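Local coordinates for protein manganese lipoxygenase (PDB 5FX8) that oxygenates linoleic and alpha-linolenic acids at a catalytic manganese centre, yielding 11S- and 13R-hydroperoxy fatty acids, at residues Tyr362-Ala371 against Ala447-Ala455. Residues are numbered along the deposited sequence; the frame is centred on the assembly and turned at random.
Sequences YAQGGGGFQA and AQVRDFPAA
Arg450 lays its guanidinium flat over one face of the Tyr362 ring, a cation-pi stack with planes 14° apart and CZ 3.8 Å from the ring centroid of Tyr362. The stack lies beside the Schellman motif that closes helix 351-363 of the lipoxygenase fold, where Gly365 takes a positive phi. Both end nitrogens of Arg450 hydrogen-bond Tyr362 O, NH1 on a lone pair in the carbonyl plane, NH2 from above it; Gly365 N also donates to this oxygen, so this carbonyl of the last helical turn takes three donors, and the positive charge probably suits the helix end. Tyr362 CG stands anti to the backbone N (chi1 -157°), which sends the ring back along the arginine chain, where water 2 links OH to Arg450 N. Beyond the glycines the two segments are joined by backbone hydrogen bonds, Phe369 N to Arg450 O at 2.9 Å and Gln370 N to Asp451 O at 2.7 Å. Phe369 and Phe452 then pack T-shaped, planes at 61°, in a core that brings together helices 268-305, 434-444 and 460-481; the first supplies His290 and His294 to the manganese, the last His478. Here the edge of Phe452 meets the face of Phe369, and Phe452 CD1 lies 3.5 Å from Phe369 CD2.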
loop_
_atom_site.group_PDB
_atom_site.type_symbol
_atom_site.label_atom_id
_atom_site.label_comp_id
_atom_site.label_asym_id
_atom_site.label_seq_id
_atom_site.Cartn_x
_atom_site.Cartn_y
_atom_site.Cartn_z
ATOM N N TYR A 362 17.054 -13.012 -8.122
ATOM C CA TYR A 362 18.047 -12.101 -8.667
ATOM C C TYR A 362 19.297 -12.849 -9.086
ATOM O O TYR A 362 19.928 -12.519 -10.099
ATOM C CB TYR A 362 18.384 -11.039 -7.632
ATOM C CG TYR A 362 18.953 -9.771 -8.220
ATOM C CD1 TYR A 362 18.167 -8.931 -9.001
ATOM C CD2 TYR A 362 20.265 -9.414 -7.987
ATOM C CE1 TYR A 362 18.691 -7.786 -9.546
ATOM C CE2 TYR A 362 20.787 -8.271 -8.509
ATOM C CZ TYR A 362 20.010 -7.466 -9.284
ATOM O OH TYR A 362 20.586 -6.340 -9.789
ATOM N N ALA A 363 19.665 -13.866 -8.319
ATOM C CA ALA A 363 20.832 -14.656 -8.661
ATOM C C ALA A 363 20.596 -15.486 -9.923
ATOM O O ALA A 363 21.546 -15.759 -10.659
ATOM C CB ALA A 363 21.219 -15.521 -7.462
ATOM N N GLN A 364 19.353 -15.875 -10.212
ATOM C CA GLN A 364 19.088 -16.594 -11.457
ATOM C C GLN A 364 18.905 -15.654 -12.657
ATOM O O GLN A 364 18.567 -16.117 -13.741
ATOM C CB GLN A 364 17.858 -17.497 -11.314
ATOM C CG GLN A 364 17.996 -18.618 -10.281
ATOM C CD GLN A 364 16.659 -19.269 -9.904
ATOM O OE1 GLN A 364 15.614 -18.954 -10.477
ATOM N NE2 GLN A 364 16.693 -20.172 -8.927
ATOM N N GLY A 365 19.103 -14.355 -12.497
ATOM C CA GLY A 365 19.030 -13.425 -13.594
ATOM C C GLY A 365 17.767 -12.604 -13.662
ATOM O O GLY A 365 17.583 -11.873 -14.640
ATOM N N GLY A 366 16.889 -12.709 -12.673
ATOM C CA GLY A 366 15.625 -12.017 -12.716
ATOM C C GLY A 366 15.796 -10.606 -12.289
ATOM O O GLY A 366 16.870 -10.180 -11.907
ATOM N N GLY A 367 14.722 -9.845 -12.376
ATOM C CA GLY A 367 14.829 -8.463 -11.991
ATOM C C GLY A 367 15.514 -7.562 -12.984
ATOM O O GLY A 367 15.975 -6.493 -12.602
ATOM N N GLY A 368 15.576 -7.936 -14.255
ATOM C CA GLY A 368 16.056 -7.002 -15.260
ATOM C C GLY A 368 15.116 -5.819 -15.427
ATOM O O GLY A 368 13.900 -5.947 -15.342
ATOM N N PHE A 369 15.683 -4.650 -15.689
ATOM C CA PHE A 369 14.844 -3.458 -15.806
ATOM C C PHE A 369 14.026 -3.478 -17.100
ATOM O O PHE A 369 12.797 -3.496 -17.063
ATOM C CB PHE A 369 15.709 -2.205 -15.690
ATOM C CG PHE A 369 14.941 -0.931 -15.652
ATOM C CD1 PHE A 369 14.425 -0.446 -14.464
ATOM C CD2 PHE A 369 14.761 -0.182 -16.808
ATOM C CE1 PHE A 369 13.736 0.762 -14.439
ATOM C CE2 PHE A 369 14.071 0.988 -16.787
ATOM C CZ PHE A 369 13.557 1.472 -15.598
ATOM N N GLN A 370 14.680 -3.508 -18.257
ATOM C CA GLN A 370 13.911 -3.548 -19.500
ATOM C C GLN A 370 13.108 -4.840 -19.633
ATOM O O GLN A 370 12.014 -4.833 -20.206
ATOM C CB GLN A 370 14.839 -3.334 -20.688
ATOM C CG GLN A 370 15.345 -1.887 -20.764
ATOM C CD GLN A 370 16.430 -1.678 -21.792
ATOM O OE1 GLN A 370 17.433 -2.367 -21.806
ATOM N NE2 GLN A 370 16.211 -0.734 -22.676
ATOM N N ALA A 371 13.629 -5.935 -19.068
ATOM C CA ALA A 371 12.932 -7.218 -18.978
ATOM C C ALA A 371 11.558 -7.085 -18.350
ATOM O O ALA A 371 10.659 -7.890 -18.636
ATOM C CB ALA A 371 13.770 -8.189 -18.158
ATOM N N ALA A 447 26.557 1.264 -10.194
ATOM C CA ALA A 447 25.326 0.866 -9.537
ATOM C C ALA A 447 24.955 -0.580 -9.830
ATOM O O ALA A 447 24.206 -1.176 -9.048
ATOM C CB ALA A 447 24.188 1.789 -9.957
ATOM N N GLN A 448 25.449 -1.133 -10.942
ATOM C CA GLN A 448 25.234 -2.525 -11.342
ATOM C C GLN A 448 23.769 -2.840 -11.575
ATOM O O GLN A 448 23.289 -3.891 -11.169
ATOM C CB GLN A 448 25.807 -3.513 -10.327
ATOM C CG GLN A 448 27.314 -3.482 -10.162
ATOM C CD GLN A 448 27.829 -4.483 -9.125
ATOM O OE1 GLN A 448 27.067 -5.236 -8.506
ATOM N NE2 GLN A 448 29.131 -4.480 -8.924
ATOM N N VAL A 449 23.060 -1.942 -12.232
ATOM C CA VAL A 449 21.678 -2.189 -12.631
ATOM C C VAL A 449 21.642 -3.162 -13.805
ATOM O O VAL A 449 22.389 -3.017 -14.775
ATOM C CB VAL A 449 20.992 -0.863 -12.993
ATOM C CG1 VAL A 449 19.580 -1.112 -13.412
ATOM C CG2 VAL A 449 21.042 0.121 -11.824
ATOM N N ARG A 450 20.768 -4.156 -13.725
ATOM C CA ARG A 450 20.560 -5.125 -14.796
ATOM C C ARG A 450 19.585 -4.629 -15.852
ATOM O O ARG A 450 18.509 -4.124 -15.531
ATOM C CB ARG A 450 20.011 -6.442 -14.247
ATOM C CG ARG A 450 21.057 -7.450 -13.952
ATOM C CD ARG A 450 20.481 -8.781 -13.615
ATOM N NE ARG A 450 21.339 -9.440 -12.641
ATOM C CZ ARG A 450 20.906 -10.376 -11.826
ATOM N NH1 ARG A 450 19.639 -10.739 -11.885
ATOM N NH2 ARG A 450 21.726 -10.939 -10.952
ATOM N N ASP A 451 19.948 -4.855 -17.118
ATOM C CA ASP A 451 19.058 -4.665 -18.257
ATOM C C ASP A 451 18.522 -3.231 -18.313
ATOM O O ASP A 451 17.324 -2.980 -18.466
ATOM C CB ASP A 451 17.925 -5.690 -18.230
ATOM C CG ASP A 451 17.426 -6.029 -19.606
ATOM O OD1 ASP A 451 17.866 -5.385 -20.592
ATOM O OD2 ASP A 451 16.574 -6.925 -19.697
ATOM N N PHE A 452 19.342 -2.378 -18.178
ATOM C CA PHE A 452 19.097 -0.973 -18.316
ATOM C C PHE A 452 19.580 -0.518 -19.678
ATOM O O PHE A 452 20.574 -1.038 -20.186
ATOM C CB PHE A 452 19.834 -0.202 -17.219
ATOM C CG PHE A 452 19.232 1.125 -16.896
ATOM C CD1 PHE A 452 17.983 1.203 -16.336
ATOM C CD2 PHE A 452 19.925 2.295 -17.138
ATOM C CE1 PHE A 452 17.436 2.417 -16.037
ATOM C CE2 PHE A 452 19.380 3.520 -16.830
ATOM C CZ PHE A 452 18.138 3.582 -16.285
ATOM N N PRO A 453 18.899 0.437 -20.297
ATOM C CA PRO A 453 19.335 0.911 -21.617
ATOM C C PRO A 453 20.791 1.336 -21.601
ATOM O O PRO A 453 21.235 2.069 -20.729
ATOM C CB PRO A 453 18.403 2.090 -21.891
ATOM C CG PRO A 453 17.875 2.466 -20.572
ATOM C CD PRO A 453 17.778 1.228 -19.781
ATOM N N ALA A 454 21.540 0.836 -22.559
ATOM C CA ALA A 454 22.967 1.083 -22.621
ATOM C C ALA A 454 23.265 2.549 -22.897
ATOM O O ALA A 454 22.469 3.263 -23.504
ATOM C CB ALA A 454 23.580 0.230 -23.711
ATOM N N ALA A 455 24.434 2.995 -22.457
ATOM C CA ALA A 455 24.859 4.353 -22.753
ATOM C C ALA A 455 25.628 4.255 -24.017
ATOM O O ALA A 455 26.202 3.214 -24.274
ATOM C CB ALA A 455 25.700 4.903 -21.683
HETATM O O HOH W 1 22.937 -5.553 -8.971
HETATM O O HOH W 2 19.264 -4.347 -11.113
#